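Bartonella effector protein (Bep) substrate of VirB T4SS (Bartonella sp. AR 15-3, PDB 4M16) probably transfers AMP from ATP to tyrosine or threonine side chains of target proteins through its Fic domain, the part of the effector present here. Local coordinates at residues R135-S147 against H204-P217. Sequence-based numbering, arbitrary orientation. Where two conformers were deposited one is given.
Sequences REDFIEETVKLFS and HQAMKSLFEDISNP
F211 of helix 204-214 pushes its ring in among I139, T142, V143 and F146 of helix 135-147. The tip of the ring leads. Its CZ comes within 3.5 Å of F146 CG, and the F211 edge meets the F146 face in a T-shaped stack with planes at 63°. One side of F211 passes T142, whose OG1, in the conformer given, lies 3.5 Å from F211 CD2. In that conformer the hydroxyl is tied to its own helix by a bond to F138 O. V143 is the answering knob, seated among H204, M207, K208 and F211. With CG1 anti to the backbone N (chi1 165°), V143 sends CG1 to H204 and M207 and leaves CG2 against K208 and F211 CB. M207 bends twice along its chain, bringing SD 3.7 Å from F146 CD1 in an oblique Met-aromatic contact.

Polar bonds close both ends. In the conformer given, E140 OE1 accepts from H204 NE2 (3.0 Å), which arrives from above the carboxylate plane. E140 OE2 forms a salt bridge with K144, which also binds E141. At the far end R135 reaches S215. Its NE donates to S215 O (2.9 Å), and NH2 makes a weak, bent bond to S215 OG (2.7 Å). S215 OG in turn bonds to F211 O. I139 CD1 lies 3.5 Å above the guanidinium plane of R135 and covers one of its faces.

F167 and F180 extend the aromatic cluster around F146. The arrangement is reciprocal knobs-into-holes packing of two steeply crossed helices, joining helix 200-214 to helix 135-152 of the mainly helical Fic fold.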
loop_
_atom_site.group_PDB
_atom_site.type_symbol
_atom_site.label_atom_id
_atom_site.label_comp_id
_atom_site.label_asym_id
_atom_site.label_seq_id
_atom_site.Cartn_x
_atom_site.Cartn_y
_atom_site.Cartn_z
ATOM N N ARG A 135 -0.041 -11.800 -20.185
ATOM C CA ARG A 135 0.335 -11.982 -18.756
ATOM C C ARG A 135 1.782 -11.528 -18.493
ATOM O O ARG A 135 2.035 -10.877 -17.468
ATOM C CB ARG A 135 0.126 -13.425 -18.253
ATOM C CG ARG A 135 0.026 -13.511 -16.705
ATOM C CD ARG A 135 -0.189 -14.948 -16.154
ATOM N NE ARG A 135 0.483 -15.237 -14.858
ATOM C CZ ARG A 135 1.736 -15.696 -14.775
ATOM N NH1 ARG A 135 2.457 -15.879 -15.885
ATOM N NH2 ARG A 135 2.285 -15.947 -13.601
ATOM N N GLU A 136 2.664 -11.773 -19.452
ATOM C CA GLU A 136 4.056 -11.316 -19.420
ATOM C C GLU A 136 4.225 -9.784 -19.328
ATOM O O GLU A 136 4.984 -9.286 -18.480
ATOM C CB GLU A 136 4.806 -11.857 -20.638
ATOM C CG GLU A 136 6.056 -11.088 -21.021
ATOM C CD GLU A 136 6.764 -11.709 -22.213
ATOM O OE1 GLU A 136 6.142 -11.845 -23.295
ATOM O OE2 GLU A 136 7.950 -12.033 -22.041
ATOM N N ASP A 137 3.508 -9.046 -20.169
ATOM C CA ASP A 137 3.597 -7.590 -20.134
ATOM C C ASP A 137 2.881 -7.050 -18.908
ATOM O O ASP A 137 3.334 -6.079 -18.342
ATOM C CB ASP A 137 3.020 -6.964 -21.403
ATOM C CG ASP A 137 3.940 -7.149 -22.635
ATOM O OD1 ASP A 137 5.102 -7.556 -22.474
ATOM O OD2 ASP A 137 3.465 -6.962 -23.766
ATOM N N PHE A 138 1.743 -7.660 -18.540
ATOM C CA PHE A 138 1.035 -7.272 -17.347
ATOM C C PHE A 138 1.934 -7.464 -16.110
ATOM O O PHE A 138 1.997 -6.586 -15.246
ATOM C CB PHE A 138 -0.336 -7.984 -17.196
ATOM C CG PHE A 138 -1.061 -7.601 -15.953
ATOM C CD1 PHE A 138 -1.799 -6.411 -15.905
ATOM C CD2 PHE A 138 -0.996 -8.379 -14.806
ATOM C CE1 PHE A 138 -2.469 -6.022 -14.735
ATOM C CE2 PHE A 138 -1.640 -7.978 -13.625
ATOM C CZ PHE A 138 -2.392 -6.822 -13.597
ATOM N N ILE A 139 2.647 -8.579 -15.997
ATOM C CA ILE A 139 3.552 -8.724 -14.872
ATOM C C ILE A 139 4.678 -7.664 -14.885
ATOM O O ILE A 139 4.982 -7.057 -13.883
ATOM C CB ILE A 139 4.070 -10.164 -14.785
ATOM C CG1 ILE A 139 2.940 -11.028 -14.222
ATOM C CG2 ILE A 139 5.244 -10.258 -13.829
ATOM C CD1 ILE A 139 3.183 -12.494 -14.413
ATOM N N GLU A 140 5.287 -7.444 -16.028
ATOM C CA GLU A 140 6.389 -6.475 -16.121
ATOM C C GLU A 140 5.900 -5.112 -15.655
ATOM O O GLU A 140 6.567 -4.451 -14.894
ATOM C CB GLU A 140 6.928 -6.405 -17.559
ATOM C CG GLU A 140 7.829 -5.229 -17.884
ATOM C CD GLU A 140 9.235 -5.338 -17.328
ATOM O OE1 GLU A 140 9.618 -6.405 -16.803
ATOM O OE2 GLU A 140 9.979 -4.374 -17.458
ATOM N N GLU A 141 4.721 -4.679 -16.138
ATOM C CA GLU A 141 4.279 -3.322 -15.851
ATOM C C GLU A 141 3.779 -3.195 -14.412
ATOM O O GLU A 141 4.005 -2.154 -13.776
ATOM C CB GLU A 141 3.190 -2.873 -16.829
ATOM C CG GLU A 141 3.675 -2.702 -18.263
ATOM C CD GLU A 141 4.952 -1.869 -18.345
ATOM O OE1 GLU A 141 4.946 -0.731 -17.835
ATOM O OE2 GLU A 141 5.976 -2.378 -18.917
ATOM N N THR A 142 3.135 -4.242 -13.898
ATOM C CA THR A 142 2.715 -4.216 -12.493
ATOM C C THR A 142 3.887 -4.253 -11.533
ATOM O O THR A 142 3.855 -3.570 -10.514
ATOM C CB THR A 142 1.679 -5.293 -12.064
ATOM O OG1 THR A 142 2.104 -6.610 -12.413
ATOM C CG2 THR A 142 0.273 -4.967 -12.649
ATOM N N VAL A 143 4.915 -5.017 -11.826
ATOM C CA VAL A 143 6.116 -5.019 -10.972
ATOM C C VAL A 143 6.689 -3.613 -10.810
ATOM O O VAL A 143 6.923 -3.143 -9.659
ATOM C CB VAL A 143 7.207 -5.938 -11.540
ATOM C CG1 VAL A 143 8.553 -5.650 -10.878
ATOM C CG2 VAL A 143 6.832 -7.400 -11.389
ATOM N N LYS A 144 6.822 -2.894 -11.930
ATOM C CA LYS A 144 7.344 -1.524 -11.884
ATOM C C LYS A 144 6.424 -0.533 -11.110
ATOM O O LYS A 144 6.887 0.241 -10.239
ATOM C CB LYS A 144 7.634 -0.992 -13.294
ATOM C CG LYS A 144 8.813 -1.686 -13.940
ATOM C CD LYS A 144 9.160 -1.188 -15.346
ATOM C CE LYS A 144 8.086 -1.582 -16.320
ATOM N NZ LYS A 144 8.607 -1.781 -17.714
ATOM N N LEU A 145 5.131 -0.573 -11.443
ATOM C CA LEU A 145 4.144 0.269 -10.793
ATOM C C LEU A 145 3.964 -0.028 -9.314
ATOM O O LEU A 145 3.860 0.897 -8.479
ATOM C CB LEU A 145 2.796 0.180 -11.544
ATOM C CG LEU A 145 2.616 1.137 -12.716
ATOM C CD1 LEU A 145 1.362 0.689 -13.461
ATOM C CD2 LEU A 145 2.492 2.617 -12.297
ATOM N N PHE A 146 3.931 -1.316 -8.980
ATOM C CA PHE A 146 3.892 -1.734 -7.574
ATOM C C PHE A 146 5.130 -1.340 -6.731
ATOM O O PHE A 146 4.959 -0.731 -5.650
ATOM C CB PHE A 146 3.584 -3.234 -7.454
ATOM C CG PHE A 146 3.344 -3.673 -6.029
ATOM C CD1 PHE A 146 4.412 -4.003 -5.220
ATOM C CD2 PHE A 146 2.079 -3.774 -5.527
ATOM C CE1 PHE A 146 4.211 -4.366 -3.923
ATOM C CE2 PHE A 146 1.865 -4.137 -4.200
ATOM C CZ PHE A 146 2.925 -4.476 -3.409
ATOM N N SER A 147 6.323 -1.512 -7.282
ATOM C CA SER A 147 7.534 -1.005 -6.618
ATOM C C SER A 147 7.472 0.513 -6.436
ATOM O O SER A 147 7.903 1.045 -5.415
ATOM C CB SER A 147 8.794 -1.321 -7.389
ATOM O OG SER A 147 8.955 -2.718 -7.512
ATOM N N HIS A 204 14.557 -5.179 -9.458
ATOM C CA HIS A 204 13.388 -5.588 -10.306
ATOM C C HIS A 204 13.058 -7.112 -10.124
ATOM O O HIS A 204 11.878 -7.545 -9.978
ATOM C CB HIS A 204 13.682 -5.203 -11.766
ATOM C CG HIS A 204 12.545 -5.422 -12.696
ATOM N ND1 HIS A 204 11.487 -4.530 -12.827
ATOM C CD2 HIS A 204 12.288 -6.449 -13.539
ATOM C CE1 HIS A 204 10.650 -4.996 -13.733
ATOM N NE2 HIS A 204 11.114 -6.155 -14.181
ATOM N N GLN A 205 14.103 -7.937 -10.112
ATOM C CA GLN A 205 13.915 -9.395 -9.953
ATOM C C GLN A 205 13.327 -9.807 -8.610
ATOM O O GLN A 205 12.586 -10.825 -8.506
ATOM C CB GLN A 205 15.228 -10.154 -10.203
ATOM C CG GLN A 205 15.048 -11.646 -10.210
ATOM C CD GLN A 205 14.063 -12.088 -11.276
ATOM O OE1 GLN A 205 14.252 -11.797 -12.466
ATOM N NE2 GLN A 205 13.005 -12.788 -10.856
ATOM N N ALA A 206 13.678 -9.068 -7.555
ATOM C CA ALA A 206 13.052 -9.347 -6.257
ATOM C C ALA A 206 11.504 -9.300 -6.365
ATOM O O ALA A 206 10.754 -10.188 -5.958
ATOM C CB ALA A 206 13.524 -8.333 -5.210
ATOM N N MET A 207 11.020 -8.235 -6.949
ATOM C CA MET A 207 9.578 -8.066 -7.036
ATOM C C MET A 207 8.940 -8.942 -8.128
ATOM O O MET A 207 7.803 -9.418 -7.963
ATOM C CB MET A 207 9.337 -6.576 -7.276
ATOM C CG MET A 207 7.893 -6.115 -7.210
ATOM S SD MET A 207 7.165 -6.408 -5.616
ATOM C CE MET A 207 7.949 -5.162 -4.593
ATOM N N LYS A 208 9.651 -9.192 -9.221
ATOM C CA LYS A 208 9.119 -10.061 -10.283
ATOM C C LYS A 208 8.814 -11.490 -9.788
ATOM O O LYS A 208 7.795 -12.064 -10.178
ATOM C CB LYS A 208 10.069 -10.147 -11.442
ATOM C CG LYS A 208 9.493 -10.923 -12.634
ATOM C CD LYS A 208 10.392 -10.793 -13.842
ATOM C CE LYS A 208 9.926 -11.665 -14.989
ATOM N NZ LYS A 208 10.780 -11.421 -16.158
ATOM N N SER A 209 9.684 -12.058 -8.948
ATOM C CA SER A 209 9.455 -13.422 -8.400
ATOM C C SER A 209 8.173 -13.450 -7.612
ATOM O O SER A 209 7.365 -14.371 -7.766
ATOM C CB SER A 209 10.561 -13.898 -7.452
ATOM O OG SER A 209 11.800 -13.422 -7.898
ATOM N N LEU A 210 7.965 -12.412 -6.812
ATOM C CA LEU A 210 6.700 -12.306 -6.039
ATOM C C LEU A 210 5.510 -12.270 -6.964
ATOM O O LEU A 210 4.536 -12.982 -6.763
ATOM C CB LEU A 210 6.684 -11.095 -5.129
ATOM C CG LEU A 210 5.335 -10.853 -4.392
ATOM C CD1 LEU A 210 5.116 -11.945 -3.344
ATOM C CD2 LEU A 210 5.231 -9.486 -3.734
ATOM N N PHE A 211 5.579 -11.420 -7.986
ATOM C CA PHE A 211 4.463 -11.285 -8.921
ATOM C C PHE A 211 4.168 -12.572 -9.709
ATOM O O PHE A 211 2.991 -12.901 -9.969
ATOM C CB PHE A 211 4.597 -10.017 -9.785
ATOM C CG PHE A 211 3.997 -8.816 -9.103
ATOM C CD1 PHE A 211 4.627 -8.222 -8.040
ATOM C CD2 PHE A 211 2.733 -8.394 -9.422
ATOM C CE1 PHE A 211 4.036 -7.180 -7.344
ATOM C CE2 PHE A 211 2.144 -7.348 -8.744
ATOM C CZ PHE A 211 2.796 -6.715 -7.717
ATOM N N GLU A 212 5.202 -13.302 -10.062
ATOM C CA GLU A 212 5.007 -14.587 -10.741
ATOM C C GLU A 212 4.254 -15.596 -9.813
ATOM O O GLU A 212 3.323 -16.262 -10.226
ATOM C CB GLU A 212 6.338 -15.119 -11.244
ATOM C CG GLU A 212 6.785 -14.305 -12.464
ATOM C CD GLU A 212 8.165 -14.633 -12.993
ATOM O OE1 GLU A 212 8.884 -15.428 -12.347
ATOM O OE2 GLU A 212 8.549 -14.067 -14.062
ATOM N N ASP A 213 4.630 -15.613 -8.555
ATOM C CA ASP A 213 4.063 -16.517 -7.564
ATOM C C ASP A 213 2.575 -16.247 -7.259
ATOM O O ASP A 213 1.834 -17.187 -6.923
ATOM C CB ASP A 213 4.836 -16.345 -6.255
ATOM C CG ASP A 213 6.212 -17.022 -6.287
ATOM O OD1 ASP A 213 6.480 -17.753 -7.229
ATOM O OD2 ASP A 213 7.024 -16.817 -5.337
ATOM N N ILE A 214 2.152 -14.976 -7.328
ATOM C CA ILE A 214 0.802 -14.616 -6.885
ATOM C C ILE A 214 -0.181 -14.452 -8.056
ATOM O O ILE A 214 -1.356 -14.078 -7.850
ATOM C CB ILE A 214 0.783 -13.343 -5.974
ATOM C CG1 ILE A 214 1.127 -12.090 -6.774
ATOM C CG2 ILE A 214 1.644 -13.559 -4.728
ATOM C CD1 ILE A 214 1.036 -10.805 -6.001
ATOM N N SER A 215 0.283 -14.745 -9.273
ATOM C CA SER A 215 -0.505 -14.417 -10.480
ATOM C C SER A 215 -0.988 -15.653 -11.238
ATOM O O SER A 215 -1.094 -15.650 -12.459
ATOM C CB SER A 215 0.264 -13.487 -11.420
ATOM O OG SER A 215 1.469 -14.052 -11.797
ATOM N N ASN A 216 -1.332 -16.688 -10.487
ATOM C CA ASN A 216 -1.784 -17.969 -11.077
ATOM C C ASN A 216 -0.792 -18.607 -12.067
ATOM O O ASN A 216 -1.139 -18.921 -13.216
ATOM C CB ASN A 216 -3.103 -17.727 -11.771
ATOM C CG ASN A 216 -3.722 -19.001 -12.248
ATOM O OD1 ASN A 216 -3.412 -20.090 -11.725
ATOM N ND2 ASN A 216 -4.599 -18.897 -13.248
ATOM N N PRO A 217 0.472 -18.771 -11.649
ATOM C CA PRO A 217 1.491 -19.332 -12.568
ATOM C C PRO A 217 1.164 -20.762 -12.973
ATOM O O PRO A 217 1.637 -21.227 -14.011
ATOM C CB PRO A 217 2.786 -19.303 -11.733
ATOM C CG PRO A 217 2.297 -19.396 -10.319
ATOM C CD PRO A 217 1.014 -18.585 -10.295
#